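Local coordinates for snaclec rhodocytin subunit alpha (Agkistrodon rhodostoma, PDB 3BX4), which triggers platelet aggregation by binding the receptor CLEC-2, whose tyrosine phosphorylation recruits Syk and leads to activation of PLC-gamma-2, at residues C5-W9 against Q36-A40; P11-Y17 against G49-V54; A29-C33 against A128-K132; Y69-R75 against W118-C123. All coordinates share one frame; numbering follows the deposited sequence.

Contact 1: residues C5-W9 against Q36-A40; sequences CDFGW and QENGA. With SO4 (sulfate ion), chain I.
W9 and E37 run past each other in opposite directions, the indole plane at 87° to the carboxylate, so that the aliphatic part of the acid lies alongside the pyrrole end of the ring: E37 CG is 3.9 Å from W9 NE1. The far rim of the same indole meets apolar carbon. Q36 CB sits near the ring plane, 3.6 Å from W9 CZ2, while A40 CB approaches CH2 obliquely at 4.0 Å. The bend of Q36 at chi2 (-56°) leaves its amide plane close to that of the indole but beyond direct contact. One water bridges the two, accepting from W9 NE1 (3.1 Å) and donating to Q36 OE1 (2.9 Å), with a weak further bond to E37 OE2. The other end of the amide, NE2, is held by the carbonyl of F32. In this C-type lectin-like fold the arrangement joins the loop ahead of the first strand to the loop that follows helix 26-34, and the disulfide C5-C16 ties the first loop to strand 15-21. The type II turn from D6 to W9 presents its acid to E37, with the two carboxylate planes 80° apart. D6 OD2 and E37 OE2 are only 2.4 Å apart, a separation at which one acid probably retains a proton. An acidic side chain of a neighbouring chain, a different protein, also lies close, which would strengthen that tendency. On the turn, a sulfate, probably from the crystallisation liquor, accepts a hydrogen bond at O2 from G8 N (2.6 Å), and its O3 lies at the edge of the F7 ring.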
loop_
_atom_site.group_PDB
_atom_site.type_symbol
_atom_site.label_atom_id
_atom_site.label_comp_id
_atom_site.label_asym_id
_atom_site.label_seq_id
_atom_site.Cartn_x
_atom_site.Cartn_y
_atom_site.Cartn_z
ATOM N N CYS C 5 -0.331 -11.802 29.966
ATOM C CA CYS C 5 0.595 -11.009 29.195
ATOM C C CYS C 5 1.985 -11.459 29.564
ATOM O O CYS C 5 2.295 -11.712 30.731
ATOM C CB CYS C 5 0.419 -9.507 29.460
ATOM S SG CYS C 5 -1.247 -8.934 29.059
ATOM N N ASP C 6 2.808 -11.544 28.540
ATOM C CA ASP C 6 4.176 -11.959 28.663
ATOM C C ASP C 6 4.989 -10.785 29.183
ATOM O O ASP C 6 4.522 -9.626 29.286
ATOM C CB ASP C 6 4.655 -12.356 27.276
ATOM C CG ASP C 6 5.868 -13.273 27.271
ATOM O OD1 ASP C 6 6.404 -13.673 28.333
ATOM O OD2 ASP C 6 6.280 -13.591 26.125
ATOM N N PHE C 7 6.217 -11.107 29.571
ATOM C CA PHE C 7 7.164 -10.064 29.981
ATOM C C PHE C 7 7.211 -8.926 28.962
ATOM O O PHE C 7 7.306 -9.184 27.781
ATOM C CB PHE C 7 8.555 -10.695 30.192
ATOM C CG PHE C 7 8.549 -11.810 31.205
ATOM C CD1 PHE C 7 8.578 -11.528 32.575
ATOM C CD2 PHE C 7 8.432 -13.150 30.788
ATOM C CE1 PHE C 7 8.548 -12.578 33.531
ATOM C CE2 PHE C 7 8.369 -14.206 31.734
ATOM C CZ PHE C 7 8.425 -13.917 33.101
ATOM N N GLY C 8 7.122 -7.680 29.444
ATOM C CA GLY C 8 7.215 -6.520 28.586
ATOM C C GLY C 8 5.871 -6.005 28.098
ATOM O O GLY C 8 5.800 -4.906 27.590
ATOM N N TRP C 9 4.815 -6.824 28.254
ATOM C CA TRP C 9 3.487 -6.453 27.766
ATOM C C TRP C 9 2.580 -6.039 28.951
ATOM O O TRP C 9 2.718 -6.599 30.023
ATOM C CB TRP C 9 2.833 -7.658 27.050
ATOM C CG TRP C 9 3.528 -8.014 25.734
ATOM C CD1 TRP C 9 4.688 -8.748 25.568
ATOM C CD2 TRP C 9 3.074 -7.685 24.427
ATOM N NE1 TRP C 9 4.989 -8.863 24.244
ATOM C CE2 TRP C 9 4.055 -8.199 23.502
ATOM C CE3 TRP C 9 1.968 -6.959 23.933
ATOM C CZ2 TRP C 9 3.940 -8.045 22.111
ATOM C CZ3 TRP C 9 1.832 -6.789 22.509
ATOM C CH2 TRP C 9 2.863 -7.308 21.622
ATOM N N GLN C 36 5.134 -10.881 16.910
ATOM C CA GLN C 36 5.179 -11.014 18.326
ATOM C C GLN C 36 4.191 -12.018 18.866
ATOM O O GLN C 36 3.032 -12.025 18.369
ATOM C CB GLN C 36 4.920 -9.653 19.042
ATOM C CG GLN C 36 5.795 -8.497 18.492
ATOM C CD GLN C 36 7.279 -8.785 18.533
ATOM O OE1 GLN C 36 7.823 -9.104 19.601
ATOM N NE2 GLN C 36 7.933 -8.742 17.381
ATOM N N GLU C 37 4.654 -12.827 19.805
ATOM C CA GLU C 37 3.802 -13.741 20.565
ATOM C C GLU C 37 2.951 -14.605 19.575
ATOM O O GLU C 37 3.510 -15.201 18.614
ATOM C CB GLU C 37 2.931 -12.938 21.524
ATOM C CG GLU C 37 3.737 -12.085 22.535
ATOM C CD GLU C 37 4.524 -12.916 23.550
ATOM O OE1 GLU C 37 4.220 -14.117 23.751
ATOM O OE2 GLU C 37 5.472 -12.358 24.194
ATOM N N ASN C 38 1.628 -14.667 19.787
ATOM C CA ASN C 38 0.769 -15.404 18.868
ATOM C C ASN C 38 0.193 -14.586 17.698
ATOM O O ASN C 38 -0.802 -14.995 17.025
ATOM C CB ASN C 38 -0.363 -16.100 19.704
ATOM C CG ASN C 38 -1.241 -15.113 20.471
ATOM O OD1 ASN C 38 -0.801 -14.494 21.433
ATOM N ND2 ASN C 38 -2.507 -15.079 20.140
ATOM N N GLY C 39 0.837 -13.434 17.369
ATOM C CA GLY C 39 0.393 -12.652 16.220
ATOM C C GLY C 39 -0.345 -11.446 16.737
ATOM O O GLY C 39 -1.568 -11.509 16.979
ATOM N N ALA C 40 0.402 -10.380 17.052
ATOM C CA ALA C 40 -0.248 -9.110 17.439
ATOM C C ALA C 40 -0.534 -8.222 16.201
ATOM O O ALA C 40 -0.152 -8.573 15.087
ATOM C CB ALA C 40 0.686 -8.372 18.487
HETATM S S SO4 I . 7.487 -7.158 32.664
HETATM O O1 SO4 I . 8.035 -5.856 32.276
HETATM O O2 SO4 I . 6.252 -7.434 31.931
HETATM O O3 SO4 I . 8.491 -8.191 32.408
HETATM O O4 SO4 I . 7.191 -7.157 34.090
HETATM O O HOH W 1 6.917 -10.072 22.205
#

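Contact 2: residues P11-Y17 against G49-V54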
loop_
_atom_site.group_PDB
_atom_site.type_symbol
_atom_site.label_atom_id
_atom_site.label_comp_id
_atom_site.label_asym_id
_atom_site.label_seq_id
_atom_site.Cartn_x
_atom_site.Cartn_y
_atom_site.Cartn_z
ATOM N N PRO C 11 -1.318 -5.361 30.555
ATOM C CA PRO C 11 -2.730 -5.815 30.393
ATOM C C PRO C 11 -3.715 -4.657 30.474
ATOM O O PRO C 11 -3.541 -3.756 31.324
ATOM C CB PRO C 11 -2.885 -6.788 31.576
ATOM C CG PRO C 11 -2.030 -6.202 32.725
ATOM C CD PRO C 11 -0.810 -5.588 31.941
ATOM N N TYR C 12 -4.756 -4.696 29.626
ATOM C CA TYR C 12 -5.895 -3.799 29.755
ATOM C C TYR C 12 -7.055 -4.616 29.226
ATOM O O TYR C 12 -6.958 -5.198 28.168
ATOM C CB TYR C 12 -5.730 -2.507 28.982
ATOM C CG TYR C 12 -6.959 -1.673 28.996
ATOM C CD1 TYR C 12 -7.262 -0.888 30.123
ATOM C CD2 TYR C 12 -7.846 -1.694 27.931
ATOM C CE1 TYR C 12 -8.448 -0.118 30.168
ATOM C CE2 TYR C 12 -9.038 -0.909 27.965
ATOM C CZ TYR C 12 -9.312 -0.168 29.104
ATOM O OH TYR C 12 -10.460 0.608 29.238
ATOM N N ASP C 13 -8.151 -4.674 29.996
ATOM C CA ASP C 13 -9.290 -5.572 29.615
ATOM C C ASP C 13 -8.765 -6.979 29.237
ATOM O O ASP C 13 -8.010 -7.547 30.037
ATOM C CB ASP C 13 -10.179 -4.918 28.570
ATOM C CG ASP C 13 -10.970 -3.698 29.120
ATOM O OD1 ASP C 13 -10.791 -3.290 30.277
ATOM O OD2 ASP C 13 -11.778 -3.141 28.323
ATOM N N GLN C 14 -9.170 -7.554 28.084
ATOM C CA GLN C 14 -8.754 -8.922 27.746
ATOM C C GLN C 14 -7.526 -8.971 26.823
ATOM O O GLN C 14 -7.148 -10.039 26.356
ATOM C CB GLN C 14 -9.921 -9.718 27.102
ATOM C CG GLN C 14 -10.236 -9.308 25.703
ATOM C CD GLN C 14 -11.236 -8.142 25.546
ATOM O OE1 GLN C 14 -11.117 -7.075 26.176
ATOM N NE2 GLN C 14 -12.237 -8.350 24.656
ATOM N N HIS C 15 -6.911 -7.813 26.601
ATOM C CA HIS C 15 -5.782 -7.731 25.626
ATOM C C HIS C 15 -4.488 -7.371 26.345
ATOM O O HIS C 15 -4.463 -6.922 27.486
ATOM C CB HIS C 15 -6.079 -6.681 24.544
ATOM C CG HIS C 15 -7.201 -7.049 23.614
ATOM N ND1 HIS C 15 -8.485 -6.595 23.804
ATOM C CD2 HIS C 15 -7.226 -7.828 22.510
ATOM C CE1 HIS C 15 -9.266 -7.079 22.847
ATOM N NE2 HIS C 15 -8.529 -7.826 22.046
ATOM N N CYS C 16 -3.386 -7.583 25.603
ATOM C CA CYS C 16 -2.035 -7.218 26.080
ATOM C C CYS C 16 -1.475 -6.181 25.087
ATOM O O CYS C 16 -1.672 -6.249 23.870
ATOM C CB CYS C 16 -1.104 -8.438 26.068
ATOM S SG CYS C 16 -1.760 -9.753 27.150
ATOM N N TYR C 17 -0.687 -5.237 25.617
ATOM C CA TYR C 17 -0.274 -4.143 24.763
ATOM C C TYR C 17 1.211 -3.851 25.029
ATOM O O TYR C 17 1.722 -4.078 26.131
ATOM C CB TYR C 17 -1.022 -2.856 25.143
ATOM C CG TYR C 17 -2.506 -2.888 24.968
ATOM C CD1 TYR C 17 -3.278 -3.632 25.881
ATOM C CD2 TYR C 17 -3.117 -2.201 23.943
ATOM C CE1 TYR C 17 -4.688 -3.673 25.740
ATOM C CE2 TYR C 17 -4.506 -2.257 23.787
ATOM C CZ TYR C 17 -5.259 -2.991 24.744
ATOM O OH TYR C 17 -6.671 -3.087 24.596
ATOM N N GLY C 49 -12.182 4.188 27.321
ATOM C CA GLY C 49 -11.259 3.648 28.357
ATOM C C GLY C 49 -9.990 3.125 27.657
ATOM O O GLY C 49 -8.925 3.236 28.210
ATOM N N GLU C 50 -10.138 2.561 26.478
ATOM C CA GLU C 50 -8.934 2.024 25.779
ATOM C C GLU C 50 -8.078 3.168 25.241
ATOM O O GLU C 50 -6.839 3.093 25.281
ATOM C CB GLU C 50 -9.344 1.068 24.682
ATOM C CG GLU C 50 -8.099 0.366 24.021
ATOM C CD GLU C 50 -8.511 -0.751 23.088
ATOM O OE1 GLU C 50 -7.706 -1.700 22.911
ATOM O OE2 GLU C 50 -9.641 -0.696 22.507
ATOM N N ALA C 51 -8.732 4.218 24.766
ATOM C CA ALA C 51 -7.992 5.448 24.361
ATOM C C ALA C 51 -7.187 5.964 25.543
ATOM O O ALA C 51 -5.965 6.311 25.420
ATOM C CB ALA C 51 -8.961 6.499 23.822
ATOM N N ASP C 52 -7.824 6.040 26.735
ATOM C CA ASP C 52 -7.101 6.499 27.943
ATOM C C ASP C 52 -5.901 5.614 28.243
ATOM O O ASP C 52 -4.829 6.088 28.616
ATOM C CB ASP C 52 -8.005 6.473 29.191
ATOM C CG ASP C 52 -9.079 7.565 29.198
ATOM O OD1 ASP C 52 -9.055 8.518 28.374
ATOM O OD2 ASP C 52 -9.997 7.437 30.110
ATOM N N PHE C 53 -6.110 4.308 28.098
ATOM C CA PHE C 53 -5.123 3.335 28.460
ATOM C C PHE C 53 -3.921 3.503 27.516
ATOM O O PHE C 53 -2.771 3.552 27.985
ATOM C CB PHE C 53 -5.641 1.879 28.351
ATOM C CG PHE C 53 -4.546 0.890 28.578
ATOM C CD1 PHE C 53 -4.067 0.640 29.877
ATOM C CD2 PHE C 53 -3.895 0.262 27.477
ATOM C CE1 PHE C 53 -3.004 -0.267 30.117
ATOM C CE2 PHE C 53 -2.747 -0.623 27.767
ATOM C CZ PHE C 53 -2.384 -0.893 29.062
ATOM N N VAL C 54 -4.195 3.532 26.212
ATOM C CA VAL C 54 -3.082 3.623 25.230
ATOM C C VAL C 54 -2.294 4.946 25.427
ATOM O O VAL C 54 -1.063 4.949 25.364
ATOM C CB VAL C 54 -3.510 3.404 23.795
ATOM C CG1 VAL C 54 -2.301 3.666 22.771
ATOM C CG2 VAL C 54 -4.052 1.962 23.634
#
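Y12 and F53 lie with rings nearly parallel (22°) but slid so far apart that each ring mainly receives the other's CB. Y12 CB stands 3.4 Å from the centroid of the F53 ring, almost on its normal, and F53 CB covers one face of the Y12 ring toward the rim. Both CG atoms are anti to their backbone N (chi1 173° in each), which sends the two side chains past one another. F53 turns an edge to the face of Y17, its CE2 3.6 Å from Y17 CD1 with the planes at 58°, completing an aromatic cluster. V54 CG2 adds a looser contact to Y17 CE2 at 4.2 Å. Toward the polar edge, the Y12 hydroxyl lies over the backbone of G49, OH to C 3.0 Å. E50, extended beyond CG, reaches Y17 at the ring edge, where OH donates to E50 OE1; the refined 2.4 Å is very short. K132 NZ forms a salt bridge with the same oxygen, while E46 N hydrogen-bonds OE2. Helix 48-59 rests on the hairpin of strands 10-12 and 15-21, closed by a type II' turn at Y12-H15, while strand 127-133, the antiparallel neighbour of 15-21, brings K132 against Y17, across its ring plane from F53.

Contact 3: residues A29-C33 against A128-K132; sequences AEKFC and AFVCK
C33 and C131 are joined through their sulfurs, SG to SG 2.0 Å with chi3 -80°, and this covalent link sets the close end of the contact. Next to it the F129 ring is wedged between helix and strand. Its CG takes the crowded position between the backbone N and the carbonyl carbon (chi1 57°), which turns the ring toward the helix; A29 CB comes down over one face, 3.6 Å from F129 CG. The disulfide touches the same ring from another direction: C131 SG lies at its edge, whereas C33 SG approaches obliquely, 4.1 Å from CD2. The disulfide and the helix-on-strand packing are a hallmark of the C-type lectin fold, in which the first helix is fastened to the last long strand near the C terminus; here the segments run at 35° to each other. F20 on strand 15-21 and L42 on strand 41-42 close in on F129, so this half is well buried. The other side is more exposed. F32 CD2 still comes within 3.5 Å of F129 CZ, but the edge-to-face pair is offset, the edge of F129 toward the face of F32, with centroids 5.4 Å apart. F32 is only partly buried within the assembly, and its side chain also packs on I99 of the second subunit. K31 does not touch the strand; it is buried against the second subunit, where NZ donates to the carbonyl of L101.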
loop_
_atom_site.group_PDB
_atom_site.type_symbol
_atom_site.label_atom_id
_atom_site.label_comp_id
_atom_site.label_asym_id
_atom_site.label_seq_id
_atom_site.Cartn_x
_atom_site.Cartn_y
_atom_site.Cartn_z
ATOM N N ALA C 29 5.860 -1.658 11.081
ATOM C CA ALA C 29 5.382 -1.736 12.438
ATOM C C ALA C 29 4.316 -2.831 12.519
ATOM O O ALA C 29 4.409 -3.697 13.404
ATOM C CB ALA C 29 4.804 -0.405 12.854
ATOM N N GLU C 30 3.384 -2.803 11.592
ATOM C CA GLU C 30 2.343 -3.890 11.547
ATOM C C GLU C 30 3.004 -5.251 11.399
ATOM O O GLU C 30 2.629 -6.199 12.092
ATOM C CB GLU C 30 1.315 -3.621 10.421
ATOM C CG GLU C 30 0.269 -4.757 10.222
ATOM C CD GLU C 30 -0.760 -4.866 11.322
ATOM O OE1 GLU C 30 -0.908 -3.991 12.208
ATOM O OE2 GLU C 30 -1.480 -5.904 11.265
ATOM N N LYS C 31 3.977 -5.381 10.495
ATOM C CA LYS C 31 4.753 -6.656 10.344
ATOM C C LYS C 31 5.441 -7.100 11.630
ATOM O O LYS C 31 5.466 -8.253 12.023
ATOM C CB LYS C 31 5.824 -6.572 9.198
ATOM C CG LYS C 31 5.230 -6.437 7.820
ATOM C CD LYS C 31 6.149 -6.938 6.725
ATOM C CE LYS C 31 7.521 -6.476 6.786
ATOM N NZ LYS C 31 8.108 -6.664 5.362
ATOM N N PHE C 32 6.081 -6.148 12.331
ATOM C CA PHE C 32 6.693 -6.451 13.575
ATOM C C PHE C 32 5.701 -6.929 14.634
ATOM O O PHE C 32 5.968 -7.889 15.284
ATOM C CB PHE C 32 7.477 -5.203 14.070
ATOM C CG PHE C 32 8.130 -5.374 15.387
ATOM C CD1 PHE C 32 9.489 -5.728 15.467
ATOM C CD2 PHE C 32 7.432 -5.086 16.569
ATOM C CE1 PHE C 32 10.109 -5.849 16.715
ATOM C CE2 PHE C 32 8.023 -5.227 17.827
ATOM C CZ PHE C 32 9.405 -5.590 17.890
ATOM N N CYS C 33 4.511 -6.309 14.693
ATOM C CA CYS C 33 3.555 -6.749 15.649
ATOM C C CYS C 33 3.100 -8.179 15.313
ATOM O O CYS C 33 2.937 -8.963 16.261
ATOM C CB CYS C 33 2.358 -5.836 15.603
ATOM S SG CYS C 33 2.646 -4.142 16.268
ATOM N N ALA C 128 7.623 5.457 16.338
ATOM C CA ALA C 128 7.294 4.505 17.405
ATOM C C ALA C 128 5.834 3.995 17.116
ATOM O O ALA C 128 5.123 4.554 16.280
ATOM C CB ALA C 128 7.310 5.240 18.737
ATOM N N PHE C 129 5.477 2.930 17.822
ATOM C CA PHE C 129 4.136 2.315 17.513
ATOM C C PHE C 129 3.646 1.520 18.705
ATOM O O PHE C 129 4.339 1.173 19.619
ATOM C CB PHE C 129 4.282 1.437 16.266
ATOM C CG PHE C 129 5.310 0.378 16.364
ATOM C CD1 PHE C 129 6.662 0.625 15.995
ATOM C CD2 PHE C 129 5.017 -0.892 16.832
ATOM C CE1 PHE C 129 7.622 -0.370 16.100
ATOM C CE2 PHE C 129 5.981 -1.885 16.942
ATOM C CZ PHE C 129 7.344 -1.611 16.579
ATOM N N VAL C 130 2.349 1.084 18.709
ATOM C CA VAL C 130 1.973 0.308 19.846
ATOM C C VAL C 130 1.282 -0.986 19.266
ATOM O O VAL C 130 0.509 -0.803 18.303
ATOM C CB VAL C 130 0.853 1.061 20.704
ATOM C CG1 VAL C 130 0.335 0.139 21.776
ATOM C CG2 VAL C 130 1.481 2.375 21.334
ATOM N N CYS C 131 1.683 -2.151 19.790
ATOM C CA CYS C 131 1.073 -3.494 19.390
ATOM C C CYS C 131 0.007 -3.834 20.418
ATOM O O CYS C 131 0.086 -3.516 21.588
ATOM C CB CYS C 131 2.085 -4.674 19.344
ATOM S SG CYS C 131 3.458 -4.327 18.137
ATOM N N LYS C 132 -1.004 -4.554 19.936
ATOM C CA LYS C 132 -2.154 -5.018 20.784
ATOM C C LYS C 132 -2.257 -6.485 20.424
ATOM O O LYS C 132 -2.238 -6.839 19.229
ATOM C CB LYS C 132 -3.432 -4.237 20.431
ATOM C CG LYS C 132 -4.790 -4.823 21.000
ATOM C CD LYS C 132 -5.849 -3.844 20.665
ATOM C CE LYS C 132 -7.283 -4.358 21.121
ATOM N NZ LYS C 132 -8.303 -3.395 20.707
#

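Contact 4: residues Y69-R75 against W118-C123; sequences YVWIGLR and WVNYYC. With SO4 (sulfate ion), chain J.
Residues 71-74 spell WIGL, the signature motif of C-type lectin-like domains, and W118-N120 read WVN at the position of the WND motif; the contact brings these two landmarks together. The strand segments 69-72 and 118-121 cross at 94°, with strand 106-110 paired to both, and no backbone hydrogen bond joins them; side chains do the touching, once against backbone. I72 CD1 sits over the W118 five-membered ring, 4.1 Å from its centroid, and L74 CD1 reaches W118 CE3 at 3.6 Å. At the other end Y69 and Y121 stack face to face, centroids 4.0 Å apart and planes at 19°; Y122 CD1 lies over the opposite face of Y121, while V119 CG2 meets the edge of the Y69 ring. Next to Y121, W71 points its ring edge at the backbone, CH2 to Y122 O 3.2 Å, with NE1 donating to Q125 O. L74 and R75 continue the sheet antiparallel into a chain of a different protein. R75, bent at chi2 (68°), grips a sulfate, probably from the crystallisation liquor, that K105 and T103 also bind: NH1 donates to O1 at 2.8 Å and NH2 to O4 at 2.9 Å, while C123 SG rests over one guanidinium face, 3.9 Å from NH1.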
loop_
_atom_site.group_PDB
_atom_site.type_symbol
_atom_site.label_atom_id
_atom_site.label_comp_id
_atom_site.label_asym_id
_atom_site.label_seq_id
_atom_site.Cartn_x
_atom_site.Cartn_y
_atom_site.Cartn_z
ATOM N N TYR C 69 4.948 11.322 16.824
ATOM C CA TYR C 69 3.799 10.457 16.335
ATOM C C TYR C 69 4.028 9.033 16.758
ATOM O O TYR C 69 5.163 8.573 16.863
ATOM C CB TYR C 69 3.684 10.467 14.812
ATOM C CG TYR C 69 3.287 11.806 14.267
ATOM C CD1 TYR C 69 1.950 12.241 14.243
ATOM C CD2 TYR C 69 4.264 12.683 13.829
ATOM C CE1 TYR C 69 1.620 13.515 13.753
ATOM C CE2 TYR C 69 3.923 13.949 13.322
ATOM C CZ TYR C 69 2.614 14.345 13.292
ATOM O OH TYR C 69 2.343 15.625 12.824
ATOM N N VAL C 70 2.915 8.285 17.015
ATOM C CA VAL C 70 3.062 6.905 17.364
ATOM C C VAL C 70 1.998 6.159 16.506
ATOM O O VAL C 70 0.847 6.542 16.593
ATOM C CB VAL C 70 2.786 6.692 18.888
ATOM C CG1 VAL C 70 2.580 5.156 19.168
ATOM C CG2 VAL C 70 3.927 7.380 19.779
ATOM N N TRP C 71 2.433 5.197 15.704
ATOM C CA TRP C 71 1.459 4.485 14.774
ATOM C C TRP C 71 0.522 3.679 15.588
ATOM O O TRP C 71 0.903 3.032 16.530
ATOM C CB TRP C 71 2.235 3.548 13.864
ATOM C CG TRP C 71 3.091 4.259 12.830
ATOM C CD1 TRP C 71 4.478 4.062 12.590
ATOM C CD2 TRP C 71 2.666 5.224 11.872
ATOM N NE1 TRP C 71 4.870 4.827 11.535
ATOM C CE2 TRP C 71 3.808 5.567 11.064
ATOM C CE3 TRP C 71 1.457 5.858 11.613
ATOM C CZ2 TRP C 71 3.727 6.545 10.015
ATOM C CZ3 TRP C 71 1.340 6.763 10.568
ATOM C CH2 TRP C 71 2.490 7.121 9.750
ATOM N N ILE C 72 -0.753 3.629 15.107
ATOM C CA ILE C 72 -1.746 2.675 15.625
ATOM C C ILE C 72 -2.336 2.045 14.365
ATOM O O ILE C 72 -1.913 2.350 13.258
ATOM C CB ILE C 72 -2.855 3.387 16.519
ATOM C CG1 ILE C 72 -3.502 4.551 15.738
ATOM C CG2 ILE C 72 -2.232 3.828 17.873
ATOM C CD1 ILE C 72 -4.762 5.112 16.508
ATOM N N GLY C 73 -3.379 1.175 14.491
ATOM C CA GLY C 73 -3.683 0.290 13.369
ATOM C C GLY C 73 -4.701 0.789 12.342
ATOM O O GLY C 73 -5.223 -0.052 11.614
ATOM N N LEU C 74 -4.942 2.103 12.296
ATOM C CA LEU C 74 -5.881 2.745 11.361
ATOM C C LEU C 74 -5.245 2.847 10.010
ATOM O O LEU C 74 -4.105 3.388 9.865
ATOM C CB LEU C 74 -6.233 4.176 11.778
ATOM C CG LEU C 74 -7.309 4.442 12.718
ATOM C CD1 LEU C 74 -7.114 5.956 13.013
ATOM C CD2 LEU C 74 -8.680 4.062 12.017
ATOM N N ARG C 75 -5.934 2.311 8.997
ATOM C CA ARG C 75 -5.354 2.279 7.668
ATOM C C ARG C 75 -6.449 2.491 6.645
ATOM O O ARG C 75 -7.476 1.792 6.688
ATOM C CB ARG C 75 -4.677 0.921 7.440
ATOM C CG ARG C 75 -3.900 0.715 6.153
ATOM C CD ARG C 75 -2.634 1.583 6.119
ATOM N NE ARG C 75 -1.765 1.180 5.020
ATOM C CZ ARG C 75 -1.741 1.766 3.826
ATOM N NH1 ARG C 75 -2.516 2.834 3.575
ATOM N NH2 ARG C 75 -0.914 1.295 2.869
ATOM N N TRP C 118 -6.959 10.729 17.089
ATOM C CA TRP C 118 -6.374 10.173 15.890
ATOM C C TRP C 118 -6.067 11.243 14.839
ATOM O O TRP C 118 -6.862 12.163 14.600
ATOM C CB TRP C 118 -7.290 9.141 15.278
ATOM C CG TRP C 118 -7.819 8.130 16.258
ATOM C CD1 TRP C 118 -7.292 7.741 17.481
ATOM C CD2 TRP C 118 -8.964 7.302 16.040
ATOM N NE1 TRP C 118 -8.068 6.733 18.028
ATOM C CE2 TRP C 118 -9.095 6.448 17.179
ATOM C CE3 TRP C 118 -9.865 7.198 14.997
ATOM C CZ2 TRP C 118 -10.126 5.520 17.301
ATOM C CZ3 TRP C 118 -10.924 6.302 15.130
ATOM C CH2 TRP C 118 -11.025 5.469 16.258
ATOM N N VAL C 119 -4.933 11.082 14.158
ATOM C CA VAL C 119 -4.604 11.925 13.021
ATOM C C VAL C 119 -4.118 10.988 11.878
ATOM O O VAL C 119 -3.684 9.896 12.175
ATOM C CB VAL C 119 -3.495 12.972 13.375
ATOM C CG1 VAL C 119 -3.955 13.871 14.548
ATOM C CG2 VAL C 119 -2.182 12.327 13.739
ATOM N N ASN C 120 -4.211 11.413 10.618
ATOM C CA ASN C 120 -3.623 10.664 9.534
ATOM C C ASN C 120 -2.241 11.221 9.236
ATOM O O ASN C 120 -1.993 12.438 9.393
ATOM C CB ASN C 120 -4.529 10.544 8.281
ATOM C CG ASN C 120 -4.798 11.874 7.587
ATOM O OD1 ASN C 120 -5.223 12.854 8.212
ATOM N ND2 ASN C 120 -4.544 11.902 6.277
ATOM N N TYR C 121 -1.336 10.342 8.851
ATOM C CA TYR C 121 0.038 10.863 8.572
ATOM C C TYR C 121 0.675 10.002 7.504
ATOM O O TYR C 121 0.120 9.057 6.991
ATOM C CB TYR C 121 0.880 10.902 9.864
ATOM C CG TYR C 121 1.930 12.024 9.866
ATOM C CD1 TYR C 121 3.285 11.740 10.064
ATOM C CD2 TYR C 121 1.560 13.368 9.623
ATOM C CE1 TYR C 121 4.271 12.803 10.017
ATOM C CE2 TYR C 121 2.560 14.439 9.584
ATOM C CZ TYR C 121 3.868 14.107 9.831
ATOM O OH TYR C 121 4.825 15.121 9.758
ATOM N N TYR C 122 1.936 10.281 7.196
ATOM C CA TYR C 122 2.574 9.704 6.055
ATOM C C TYR C 122 3.095 8.286 6.363
ATOM O O TYR C 122 4.016 8.099 7.131
ATOM C CB TYR C 122 3.787 10.633 5.762
ATOM C CG TYR C 122 3.307 11.995 5.338
ATOM C CD1 TYR C 122 3.303 13.078 6.224
ATOM C CD2 TYR C 122 2.778 12.174 4.056
ATOM C CE1 TYR C 122 2.843 14.375 5.817
ATOM C CE2 TYR C 122 2.347 13.398 3.646
ATOM C CZ TYR C 122 2.387 14.494 4.510
ATOM O OH TYR C 122 1.873 15.673 4.047
ATOM N N CYS C 123 2.482 7.269 5.748
ATOM C CA CYS C 123 2.797 5.844 6.021
ATOM C C CYS C 123 4.249 5.412 5.984
ATOM O O CYS C 123 4.654 4.557 6.730
ATOM C CB CYS C 123 2.080 4.986 4.981
ATOM S SG CYS C 123 0.250 5.091 5.092
HETATM S S SO4 J . -1.358 3.430 -0.139
HETATM O O1 SO4 J . -1.641 4.052 1.157
HETATM O O2 SO4 J . -0.384 4.300 -0.834
HETATM O O3 SO4 J . -2.559 3.285 -0.952
HETATM O O4 SO4 J . -0.826 2.097 0.077
#

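From the N terminus, 5-9, 11-17 and 29-33 each open a loop before any has closed. Contact 1 closes first, at 36-40, and contact 2 at 49-54; contact 3 waits until 128-132. Contacts 1, 2 and 3 therefore cross pairwise, whereas contact 4, opening at 69-75 and closing at 118-123, is nested inside the long loop of contact 3 and follows contacts 1 and 2 in series. The crossings have physical joints: the C5-C16 disulfide links contacts 1 and 2, W9 packs on C131 between contacts 1 and 3, and the E50-K132 salt bridge joins contacts 2 and 3. Strand 127-133 joins the N-terminal hairpin and helix 26-34 to the 69-76 side of the sheet, where contact 4 lies.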